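PDB 1PMH: beta-1,4-mannanase from Caldicellulosiruptor saccharolyticus, which probably hydrolyses beta-1,4-linked mannans and, through the family 27 carbohydrate-binding module described here, binds mannohexaose. Local coordinates for residues G117-K128 and Y137-A145; F19-I30 and W60-W68. All blocks are in the same frame, centred on the assembly; numbering follows the deposited sequence. Where two conformers were deposited one is given.

Contact 1 (G117-K128 and Y137-A145); sequences GSEFNITANAGK and YTVIHKAFA
Lys128 and Val139 form an antiparallel hydrogen-bonded pair, whereas strand 117-120 lies across from strand 137-145 without joining it, their axes 7.9 Å apart at closest and 133° apart in direction. Within the pair Lys128 N reaches Val139 O at 3.0 Å, and Val139 N returns the bond to Lys128 O at 2.8 Å. Gly127 sets its CA against Val139 O; a CB there would strike that oxygen, and its positive phi also suits glycine. The lysine's charged end suits an exposed strand while its CH2 groups lie obliquely over Val139, and a bend at chi4 (-51°) turns NZ back against Val139 CG1.

At the type I turn 123-126, Thr138 OG1, beside its own backbone N (chi1 -58°), donates to a lone pair of Ala124 O in the carbonyl plane at 2.8 Å. Threonine suits the place, its hydroxyl giving the turn a donor and its methyl CG2 packing on Ala126 O. Ile122 and Ile140 meet tip to tip, CG2 to CD1, at 3.7 Å, their branched chains filling the interior between the strands.

Glu119 and Lys142 cross at about a right angle, Glu119 OE2 touching Lys142 CE at 3.4 Å. OE2 is hydrogen-bonded to Tyr105 OH of strand 102-109, and Lys142 NZ stays 4.5 Å from OE2, too far for a salt bridge, although the opposite charges probably still attract. Farther along, Phe144 spreads one ring face beneath Gly117, whose CA stands 3.6 Å from the ring centroid in a CH-pi contact. A CB on Gly117 would run into that ring.

After Phe120 the chain turns at a G1 bulge, Asn121 and Ile122 facing Phe103, and crosses to the opposite sheet through the turn. Such a passage between two packed antiparallel sheets belongs to the jelly-roll beta-sandwich of this module.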
loop_
_atom_site.group_PDB
_atom_site.type_symbol
_atom_site.label_atom_id
_atom_site.label_comp_id
_atom_site.label_asym_id
_atom_site.label_seq_id
_atom_site.Cartn_x
_atom_site.Cartn_y
_atom_site.Cartn_z
ATOM N N GLY A 117 5.926 7.253 -6.532
ATOM C CA GLY A 117 4.905 7.226 -7.528
ATOM C C GLY A 117 3.554 7.417 -6.880
ATOM O O GLY A 117 3.418 7.406 -5.663
ATOM N N SER A 118 2.588 7.687 -7.741
ATOM C CA SER A 118 1.238 7.962 -7.308
ATOM C C SER A 118 0.276 7.749 -8.439
ATOM O O SER A 118 0.670 7.790 -9.608
ATOM C CB SER A 118 1.138 9.404 -6.818
ATOM O OG SER A 118 1.512 10.308 -7.828
ATOM N N GLU A 119 -0.992 7.568 -8.059
ATOM C CA GLU A 119 -2.085 7.616 -9.001
ATOM C C GLU A 119 -3.271 8.312 -8.366
ATOM O O GLU A 119 -3.487 8.232 -7.163
ATOM C CB GLU A 119 -2.545 6.257 -9.472
ATOM C CG GLU A 119 -1.499 5.445 -10.215
ATOM C CD GLU A 119 -2.176 4.267 -10.905
ATOM O OE1 GLU A 119 -2.667 4.470 -12.061
ATOM O OE2 GLU A 119 -2.253 3.163 -10.296
ATOM N N PHE A 120 -3.983 9.031 -9.216
ATOM C CA PHE A 120 -5.157 9.779 -8.830
ATOM C C PHE A 120 -6.404 9.201 -9.474
ATOM O O PHE A 120 -6.341 8.574 -10.511
ATOM C CB PHE A 120 -5.003 11.257 -9.257
ATOM C CG PHE A 120 -3.863 11.926 -8.574
ATOM C CD1 PHE A 120 -2.553 11.801 -9.046
ATOM C CD2 PHE A 120 -4.096 12.714 -7.481
ATOM C CE1 PHE A 120 -1.535 12.418 -8.360
ATOM C CE2 PHE A 120 -3.079 13.339 -6.821
ATOM C CZ PHE A 120 -1.786 13.163 -7.224
ATOM N N ASN A 121 -7.539 9.455 -8.830
ATOM C CA ASN A 121 -8.850 9.121 -9.385
ATOM C C ASN A 121 -9.011 7.652 -9.720
ATOM O O ASN A 121 -9.549 7.303 -10.781
ATOM C CB ASN A 121 -9.152 10.006 -10.590
ATOM C CG ASN A 121 -9.146 11.457 -10.222
ATOM O OD1 ASN A 121 -8.293 12.196 -10.675
ATOM N ND2 ASN A 121 -10.032 11.837 -9.306
ATOM N N ILE A 122 -8.514 6.815 -8.834
ATOM C CA ILE A 122 -8.732 5.381 -8.973
ATOM C C ILE A 122 -10.203 5.071 -8.694
ATOM O O ILE A 122 -10.768 5.464 -7.663
ATOM C CB ILE A 122 -7.855 4.595 -7.959
ATOM C CG1 ILE A 122 -6.377 4.842 -8.227
ATOM C CG2 ILE A 122 -8.160 3.111 -7.958
ATOM C CD1 ILE A 122 -5.867 4.365 -9.574
ATOM N N THR A 123 -10.787 4.330 -9.631
ATOM C CA THR A 123 -12.131 3.799 -9.491
ATOM C C THR A 123 -12.120 2.297 -9.785
ATOM O O THR A 123 -11.073 1.737 -10.075
ATOM C CB THR A 123 -13.106 4.505 -10.441
ATOM O OG1 THR A 123 -12.698 4.236 -11.786
ATOM C CG2 THR A 123 -13.065 6.022 -10.257
ATOM N N ALA A 124 -13.286 1.657 -9.733
ATOM C CA ALA A 124 -13.335 0.194 -9.760
ATOM C C ALA A 124 -12.800 -0.393 -11.058
ATOM O O ALA A 124 -12.381 -1.546 -11.046
ATOM C CB ALA A 124 -14.747 -0.321 -9.505
ATOM N N ASN A 125 -12.819 0.346 -12.156
ATOM C CA ASN A 125 -12.356 -0.171 -13.424
ATOM C C ASN A 125 -10.858 0.062 -13.662
ATOM O O ASN A 125 -10.348 -0.221 -14.737
ATOM C CB ASN A 125 -13.304 0.242 -14.563
ATOM C CG ASN A 125 -14.678 -0.449 -14.446
ATOM O OD1 ASN A 125 -14.774 -1.653 -14.166
ATOM N ND2 ASN A 125 -15.744 0.322 -14.630
ATOM N N ALA A 126 -10.132 0.585 -12.676
ATOM C CA ALA A 126 -8.670 0.614 -12.712
ATOM C C ALA A 126 -8.101 -0.788 -12.688
ATOM O O ALA A 126 -8.732 -1.750 -12.241
ATOM C CB ALA A 126 -8.151 1.424 -11.513
ATOM N N GLY A 127 -6.856 -0.902 -13.139
ATOM C CA GLY A 127 -6.146 -2.160 -13.027
ATOM C C GLY A 127 -6.862 -3.285 -13.722
ATOM O O GLY A 127 -7.245 -3.107 -14.878
ATOM N N LYS A 128 -6.970 -4.437 -13.043
ATOM C CA LYS A 128 -7.636 -5.629 -13.558
ATOM C C LYS A 128 -8.656 -6.118 -12.557
ATOM O O LYS A 128 -8.454 -6.005 -11.349
ATOM C CB LYS A 128 -6.649 -6.774 -13.824
ATOM C CG LYS A 128 -5.686 -7.214 -12.750
ATOM C CD LYS A 128 -4.814 -8.319 -13.348
ATOM C CE LYS A 128 -3.973 -9.099 -12.364
ATOM N NZ LYS A 128 -3.138 -8.286 -11.441
ATOM N N TYR A 137 -12.432 -8.441 -7.245
ATOM C CA TYR A 137 -11.630 -7.349 -6.758
ATOM C C TYR A 137 -11.080 -6.530 -7.909
ATOM O O TYR A 137 -10.660 -7.083 -8.933
ATOM C CB TYR A 137 -10.428 -7.869 -5.974
ATOM C CG TYR A 137 -10.858 -8.526 -4.679
ATOM C CD1 TYR A 137 -11.237 -9.870 -4.611
ATOM C CD2 TYR A 137 -10.933 -7.808 -3.508
ATOM C CE1 TYR A 137 -11.680 -10.433 -3.433
ATOM C CE2 TYR A 137 -11.378 -8.344 -2.312
ATOM C CZ TYR A 137 -11.784 -9.679 -2.278
ATOM O OH TYR A 137 -12.245 -10.234 -1.113
ATOM N N THR A 138 -11.006 -5.220 -7.699
ATOM C CA THR A 138 -10.119 -4.346 -8.470
ATOM C C THR A 138 -8.717 -4.557 -7.958
ATOM O O THR A 138 -8.499 -4.444 -6.749
ATOM C CB THR A 138 -10.538 -2.891 -8.194
ATOM O OG1 THR A 138 -11.903 -2.691 -8.549
ATOM C CG2 THR A 138 -9.635 -1.903 -8.878
ATOM N N VAL A 139 -7.784 -4.890 -8.855
ATOM C CA VAL A 139 -6.413 -5.155 -8.470
ATOM C C VAL A 139 -5.478 -4.227 -9.206
ATOM O O VAL A 139 -5.484 -4.120 -10.438
ATOM C CB VAL A 139 -6.071 -6.599 -8.790
ATOM C CG1 VAL A 139 -4.613 -6.904 -8.420
ATOM C CG2 VAL A 139 -7.043 -7.556 -8.069
ATOM N N ILE A 140 -4.656 -3.536 -8.431
ATOM C CA ILE A 140 -3.617 -2.613 -8.901
ATOM C C ILE A 140 -2.298 -3.238 -8.532
ATOM O O ILE A 140 -2.029 -3.518 -7.380
ATOM C CB ILE A 140 -3.787 -1.239 -8.276
ATOM C CG1 ILE A 140 -5.107 -0.658 -8.779
ATOM C CG2 ILE A 140 -2.615 -0.313 -8.634
ATOM C CD1 ILE A 140 -5.530 0.583 -8.124
ATOM N N HIS A 141 -1.483 -3.461 -9.544
ATOM C CA HIS A 141 -0.176 -4.079 -9.372
ATOM C C HIS A 141 0.816 -3.207 -10.110
ATOM O O HIS A 141 0.795 -3.138 -11.345
ATOM C CB HIS A 141 -0.191 -5.491 -9.956
ATOM C CG HIS A 141 1.070 -6.259 -9.759
ATOM N ND1 HIS A 141 1.260 -7.513 -10.298
ATOM C CD2 HIS A 141 2.172 -6.001 -9.022
ATOM C CE1 HIS A 141 2.370 -8.020 -9.791
ATOM N NE2 HIS A 141 3.036 -7.058 -9.189
ATOM N N LYS A 142 1.702 -2.529 -9.373
ATOM C CA LYS A 142 2.627 -1.557 -9.972
ATOM C C LYS A 142 3.976 -1.704 -9.314
ATOM O O LYS A 142 4.068 -2.183 -8.197
ATOM C CB LYS A 142 2.186 -0.097 -9.725
ATOM C CG LYS A 142 0.856 0.305 -10.284
ATOM C CD LYS A 142 0.921 0.550 -11.754
ATOM C CE LYS A 142 -0.320 1.246 -12.292
ATOM N NZ LYS A 142 -0.518 0.919 -13.745
ATOM N N ALA A 143 4.979 -1.206 -10.025
ATOM C CA ALA A 143 6.301 -0.958 -9.480
ATOM C C ALA A 143 6.707 0.454 -9.809
ATOM O O ALA A 143 6.577 0.863 -10.946
ATOM C CB ALA A 143 7.322 -1.946 -10.022
ATOM N N PHE A 144 7.235 1.163 -8.826
ATOM C CA PHE A 144 7.748 2.504 -9.010
ATOM C C PHE A 144 9.246 2.529 -8.813
ATOM O O PHE A 144 9.757 1.804 -7.954
ATOM C CB PHE A 144 7.087 3.487 -8.046
ATOM C CG PHE A 144 5.618 3.626 -8.204
ATOM C CD1 PHE A 144 5.071 3.890 -9.421
ATOM C CD2 PHE A 144 4.765 3.557 -7.120
ATOM C CE1 PHE A 144 3.696 3.996 -9.555
ATOM C CE2 PHE A 144 3.427 3.745 -7.244
ATOM C CZ PHE A 144 2.874 3.925 -8.455
ATOM N N ALA A 145 9.930 3.387 -9.559
ATOM C CA ALA A 145 11.368 3.493 -9.471
ATOM C C ALA A 145 11.829 4.081 -8.151
ATOM O O ALA A 145 11.254 5.059 -7.648
ATOM C CB ALA A 145 11.927 4.346 -10.605
#

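Contact 2 (F19-I30 and W60-W68); sequences FGEAWGDSLKCI and WDQGDLGTW. With BMA (beta-D-mannopyranose), chain B; BMA (beta-D-mannopyranose), chain C; BMA (beta-D-mannopyranose), chain D; BMA (beta-D-mannopyranose), chain E.
Thr67 CB stands 3.6 Å from the centroid of the Phe19 ring in a CH-pi contact, while Leu65 CG lies at that ring's edge. Beside this dense packing Gly20 and Gly66 pair antiparallel, Gly66 N meeting Gly20 O at 2.8 Å. A CB on Gly63 would hit Cys29 SG, and one on Gly66, Ala22 CB. Ser26 O accepts Asp64 N, and Ser26 OG donates to Asp64 O at 2.7 Å while receiving Ala22 N. In the jelly-roll, 20-21 pairs with strand 61-68 at the sheet's edge, loop 22-29 folding back over it. Toward the bound mannohexaose the fit loosens: a water bridges Ser26 O and Asp64 OD2, and Trp23, with Ser26 CB on one face and the chain E mannose on the other, brings CH2 to 3.7 Å from Asp64 CG, ring and carboxylate planes 35° apart. Asp64 OD2 also takes Gln62 NE2 on its syn lone pair and OD1 takes Gln161 NE2, so the carboxylate, held at both oxygens, steadies Gln62, which reaches the chain C mannose only weakly. Trp60 NE1 donates to Gln62 OE1 at 2.8 Å. A leucine replacing Trp60 would probably leave Gln62 OE1 without its indole mate and the chain B mannose without its flat platform.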
loop_
_atom_site.group_PDB
_atom_site.type_symbol
_atom_site.label_atom_id
_atom_site.label_comp_id
_atom_site.label_asym_id
_atom_site.label_seq_id
_atom_site.Cartn_x
_atom_site.Cartn_y
_atom_site.Cartn_z
ATOM N N PHE A 19 3.514 -2.757 9.799
ATOM C CA PHE A 19 2.647 -1.730 9.234
ATOM C C PHE A 19 1.701 -1.184 10.266
ATOM O O PHE A 19 1.079 -1.928 11.025
ATOM C CB PHE A 19 1.860 -2.239 8.029
ATOM C CG PHE A 19 2.643 -2.331 6.753
ATOM C CD1 PHE A 19 3.433 -3.416 6.424
ATOM C CD2 PHE A 19 2.533 -1.334 5.833
ATOM C CE1 PHE A 19 4.118 -3.424 5.213
ATOM C CE2 PHE A 19 3.159 -1.423 4.619
ATOM C CZ PHE A 19 3.947 -2.468 4.322
ATOM N N GLY A 20 1.527 0.115 10.286
ATOM C CA GLY A 20 0.621 0.789 11.204
ATOM C C GLY A 20 0.746 2.278 10.909
ATOM O O GLY A 20 1.067 2.695 9.799
ATOM N N GLU A 21 0.479 3.093 11.929
ATOM C CA GLU A 21 0.576 4.523 11.668
ATOM C C GLU A 21 2.026 4.878 11.314
ATOM O O GLU A 21 2.982 4.299 11.807
ATOM C CB GLU A 21 0.015 5.338 12.827
ATOM C CG GLU A 21 0.832 5.221 14.083
ATOM C CD GLU A 21 0.244 6.022 15.243
ATOM O OE1 GLU A 21 -0.898 6.517 15.171
ATOM O OE2 GLU A 21 0.984 6.152 16.240
ATOM N N ALA A 22 2.167 5.848 10.434
ATOM C CA ALA A 22 3.476 6.367 10.029
ATOM C C ALA A 22 4.007 7.381 11.023
ATOM O O ALA A 22 5.211 7.593 11.102
ATOM C CB ALA A 22 3.446 6.934 8.612
ATOM N N TRP A 23 3.097 8.047 11.730
ATOM C CA TRP A 23 3.404 8.964 12.810
ATOM C C TRP A 23 2.112 9.075 13.607
ATOM O O TRP A 23 1.096 8.514 13.248
ATOM C CB TRP A 23 3.921 10.317 12.295
ATOM C CG TRP A 23 3.033 10.944 11.282
ATOM C CD1 TRP A 23 1.916 11.662 11.522
ATOM C CD2 TRP A 23 3.173 10.882 9.863
ATOM N NE1 TRP A 23 1.337 12.045 10.338
ATOM C CE2 TRP A 23 2.082 11.560 9.298
ATOM C CE3 TRP A 23 4.102 10.291 9.000
ATOM C CZ2 TRP A 23 1.877 11.628 7.916
ATOM C CZ3 TRP A 23 3.907 10.386 7.662
ATOM C CH2 TRP A 23 2.818 11.027 7.123
ATOM N N GLY A 24 2.160 9.774 14.737
ATOM C CA GLY A 24 1.013 9.827 15.626
ATOM C C GLY A 24 -0.208 10.354 14.908
ATOM O O GLY A 24 -0.203 11.424 14.299
ATOM N N ASP A 25 -1.269 9.571 15.009
ATOM C CA ASP A 25 -2.545 9.925 14.433
ATOM C C ASP A 25 -2.532 10.039 12.919
ATOM O O ASP A 25 -3.421 10.661 12.353
ATOM C CB ASP A 25 -3.114 11.212 15.045
ATOM C CG ASP A 25 -4.612 11.277 14.885
ATOM O OD1 ASP A 25 -5.300 10.218 15.003
ATOM O OD2 ASP A 25 -5.133 12.372 14.584
ATOM N N SER A 26 -1.599 9.368 12.244
ATOM C CA SER A 26 -1.544 9.484 10.799
ATOM C C SER A 26 -2.601 8.699 10.059
ATOM O O SER A 26 -2.815 9.001 8.863
ATOM C CB SER A 26 -0.170 9.084 10.234
ATOM O OG SER A 26 0.019 7.703 10.210
ATOM N N LEU A 27 -3.195 7.683 10.684
ATOM C CA LEU A 27 -4.022 6.771 9.903
ATOM C C LEU A 27 -5.265 7.448 9.344
ATOM O O LEU A 27 -5.652 7.199 8.217
ATOM C CB LEU A 27 -4.350 5.500 10.686
ATOM C CG LEU A 27 -3.171 4.545 10.862
ATOM C CD1 LEU A 27 -3.482 3.474 11.888
ATOM C CD2 LEU A 27 -2.719 3.911 9.574
ATOM N N LYS A 28 -5.964 8.199 10.200
ATOM C CA LYS A 28 -7.063 9.062 9.789
ATOM C C LYS A 28 -8.175 8.263 9.117
ATOM O O LYS A 28 -8.931 7.580 9.814
ATOM C CB LYS A 28 -6.574 10.284 8.991
ATOM C CG LYS A 28 -5.513 11.152 9.676
ATOM C CD LYS A 28 -6.069 12.022 10.808
ATOM C CE LYS A 28 -5.250 13.304 11.050
ATOM N NZ LYS A 28 -3.734 13.258 11.092
ATOM N N CYS A 29 -8.330 8.347 7.801
ATOM C CA CYS A 29 -9.347 7.590 7.090
ATOM C C CYS A 29 -9.162 6.100 7.182
ATOM O O CYS A 29 -10.117 5.333 6.996
ATOM C CB CYS A 29 -9.371 7.985 5.629
ATOM S SG CYS A 29 -7.822 7.618 4.741
ATOM N N ILE A 30 -7.962 5.638 7.501
ATOM C CA ILE A 30 -7.726 4.235 7.755
ATOM C C ILE A 30 -8.101 3.967 9.198
ATOM O O ILE A 30 -7.430 4.437 10.108
ATOM C CB ILE A 30 -6.256 3.864 7.469
ATOM C CG1 ILE A 30 -5.851 4.159 6.036
ATOM C CG2 ILE A 30 -6.079 2.389 7.843
ATOM C CD1 ILE A 30 -4.355 4.241 5.829
ATOM N N TRP A 60 -9.859 15.416 -0.657
ATOM C CA TRP A 60 -8.554 14.812 -0.324
ATOM C C TRP A 60 -8.605 14.291 1.118
ATOM O O TRP A 60 -8.049 14.893 2.036
ATOM C CB TRP A 60 -7.425 15.822 -0.558
ATOM C CG TRP A 60 -6.108 15.129 -0.574
ATOM C CD1 TRP A 60 -5.263 15.025 0.475
ATOM C CD2 TRP A 60 -5.521 14.391 -1.637
ATOM N NE1 TRP A 60 -4.162 14.284 0.124
ATOM C CE2 TRP A 60 -4.298 13.870 -1.169
ATOM C CE3 TRP A 60 -5.882 14.151 -2.964
ATOM C CZ2 TRP A 60 -3.434 13.135 -1.987
ATOM C CZ3 TRP A 60 -5.045 13.431 -3.748
ATOM C CH2 TRP A 60 -3.848 12.918 -3.263
ATOM N N ASP A 61 -9.220 13.124 1.304
ATOM C CA ASP A 61 -9.466 12.568 2.624
ATOM C C ASP A 61 -8.339 11.581 2.954
ATOM O O ASP A 61 -8.438 10.381 2.668
ATOM C CB ASP A 61 -10.839 11.895 2.625
ATOM C CG ASP A 61 -11.343 11.547 3.989
ATOM O OD1 ASP A 61 -10.619 11.641 5.005
ATOM O OD2 ASP A 61 -12.532 11.149 4.111
ATOM N N GLN A 62 -7.254 12.115 3.493
ATOM C CA GLN A 62 -5.956 11.467 3.508
ATOM C C GLN A 62 -5.717 10.622 4.751
ATOM O O GLN A 62 -6.165 10.958 5.851
ATOM C CB GLN A 62 -4.878 12.572 3.441
ATOM C CG GLN A 62 -3.441 12.112 3.279
ATOM C CD GLN A 62 -2.472 13.260 3.280
ATOM O OE1 GLN A 62 -2.635 14.242 2.526
ATOM N NE2 GLN A 62 -1.439 13.184 4.092
ATOM N N GLY A 63 -4.959 9.538 4.586
ATOM C CA GLY A 63 -4.446 8.731 5.668
ATOM C C GLY A 63 -3.102 8.179 5.237
ATOM O O GLY A 63 -2.878 7.977 4.052
ATOM N N ASP A 64 -2.218 7.941 6.188
ATOM C CA ASP A 64 -0.857 7.524 5.922
ATOM C C ASP A 64 -0.485 6.311 6.772
ATOM O O ASP A 64 -0.584 6.313 7.990
ATOM C CB ASP A 64 0.138 8.659 6.136
ATOM C CG ASP A 64 -0.058 9.814 5.169
ATOM O OD1 ASP A 64 0.524 9.765 4.083
ATOM O OD2 ASP A 64 -0.823 10.750 5.450
ATOM N N LEU A 65 -0.088 5.269 6.080
ATOM C CA LEU A 65 0.271 3.956 6.602
ATOM C C LEU A 65 1.774 3.812 6.433
ATOM O O LEU A 65 2.258 3.964 5.345
ATOM C CB LEU A 65 -0.461 2.900 5.772
ATOM C CG LEU A 65 -0.164 1.467 6.120
ATOM C CD1 LEU A 65 -0.920 1.006 7.379
ATOM C CD2 LEU A 65 -0.509 0.602 4.916
ATOM N N GLY A 66 2.490 3.453 7.485
ATOM C CA GLY A 66 3.915 3.274 7.395
ATOM C C GLY A 66 4.390 1.928 7.868
ATOM O O GLY A 66 3.750 1.276 8.688
ATOM N N THR A 67 5.574 1.534 7.407
ATOM C CA THR A 67 6.304 0.433 7.984
ATOM C C THR A 67 7.782 0.802 8.040
ATOM O O THR A 67 8.277 1.473 7.151
ATOM C CB THR A 67 6.066 -0.909 7.258
ATOM O OG1 THR A 67 6.635 -1.976 8.022
ATOM C CG2 THR A 67 6.670 -0.931 5.877
ATOM N N TRP A 68 8.461 0.343 9.069
ATOM C CA TRP A 68 9.880 0.460 9.168
ATOM C C TRP A 68 10.462 -0.824 8.691
ATOM O O TRP A 68 10.112 -1.917 9.158
ATOM C CB TRP A 68 10.292 0.717 10.628
ATOM C CG TRP A 68 9.993 2.109 11.058
ATOM C CD1 TRP A 68 8.942 2.532 11.828
ATOM C CD2 TRP A 68 10.750 3.267 10.771
ATOM N NE1 TRP A 68 8.991 3.883 12.023
ATOM C CE2 TRP A 68 10.100 4.369 11.385
ATOM C CE3 TRP A 68 11.950 3.497 10.067
ATOM C CZ2 TRP A 68 10.599 5.664 11.295
ATOM C CZ3 TRP A 68 12.441 4.773 9.998
ATOM C CH2 TRP A 68 11.751 5.851 10.572
HETATM C C1 BMA B . -3.630 17.280 -4.608
HETATM C C2 BMA B . -2.267 16.999 -5.196
HETATM C C3 BMA B . -1.497 16.128 -4.213
HETATM C C4 BMA B . -1.596 16.671 -2.821
HETATM C C5 BMA B . -3.041 16.946 -2.383
HETATM C C6 BMA B . -3.195 17.562 -1.016
HETATM O O2 BMA B . -1.570 18.221 -5.354
HETATM O O3 BMA B . -0.159 15.898 -4.641
HETATM O O4 BMA B . -1.064 15.658 -2.001
HETATM O O5 BMA B . -3.639 17.824 -3.325
HETATM O O6 BMA B . -2.423 18.737 -0.901
HETATM C C1 BMA C . -0.273 16.108 -0.939
HETATM C C2 BMA C . -0.154 15.019 0.081
HETATM C C3 BMA C . 0.763 15.528 1.189
HETATM C C4 BMA C . 2.084 16.029 0.579
HETATM C C5 BMA C . 1.840 16.992 -0.564
HETATM C C6 BMA C . 3.159 17.331 -1.237
HETATM O O2 BMA C . 0.409 13.872 -0.516
HETATM O O3 BMA C . 0.916 14.492 2.168
HETATM O O4 BMA C . 2.756 16.819 1.521
HETATM O O5 BMA C . 0.986 16.423 -1.519
HETATM O O6 BMA C . 2.926 18.362 -2.130
HETATM C C1 BMA D . 3.732 16.169 2.264
HETATM C C2 BMA D . 4.657 17.258 2.802
HETATM C C3 BMA D . 5.663 16.515 3.640
HETATM C C4 BMA D . 4.997 15.668 4.705
HETATM C C5 BMA D . 3.936 14.729 4.121
HETATM C C6 BMA D . 3.141 13.882 5.105
HETATM O O2 BMA D . 3.949 18.196 3.567
HETATM O O3 BMA D . 6.559 17.464 4.192
HETATM O O4 BMA D . 5.975 14.841 5.263
HETATM O O5 BMA D . 3.070 15.536 3.338
HETATM O O6 BMA D . 2.507 14.688 6.059
HETATM C C1 BMA E . 5.828 14.615 6.677
HETATM C C2 BMA E . 6.601 13.383 7.099
HETATM C C3 BMA E . 6.454 13.170 8.613
HETATM C C4 BMA E . 6.979 14.444 9.297
HETATM C C5 BMA E . 6.286 15.714 8.798
HETATM C C6 BMA E . 6.791 17.056 9.330
HETATM O O2 BMA E . 7.922 13.460 6.610
HETATM O O3 BMA E . 7.316 12.108 8.982
HETATM O O4 BMA E . 6.730 14.438 10.677
HETATM O O5 BMA E . 6.392 15.738 7.403
HETATM O O6 BMA E . 5.867 18.052 8.937
HETATM O O HOH W 1 -2.122 11.378 7.669
#

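From the N terminus, contact 2 comes first: 60-68 returns to 19-30 after a loop, 31-59, that carries most of strand 30-36 and all of strand 47-53, both of the other sheet. Contact 1 opens later and closes a short loop, 129-136, most of it the hairpin of strands 128-132 and 135-145. The two are in series, neither nested nor crossed, their centres about 19 Å apart. They share the sheet in which strands 153-165 and 102-109 separate 61-68 from 114-122. Contact 2 joins the two sheets through the Ile30 and Leu65 side chains, contact 1 through the chain passing from 114-122 to 128-132. Phe120 CE2 and Trp60 CZ3 pack at 3.6 Å, near the sugar.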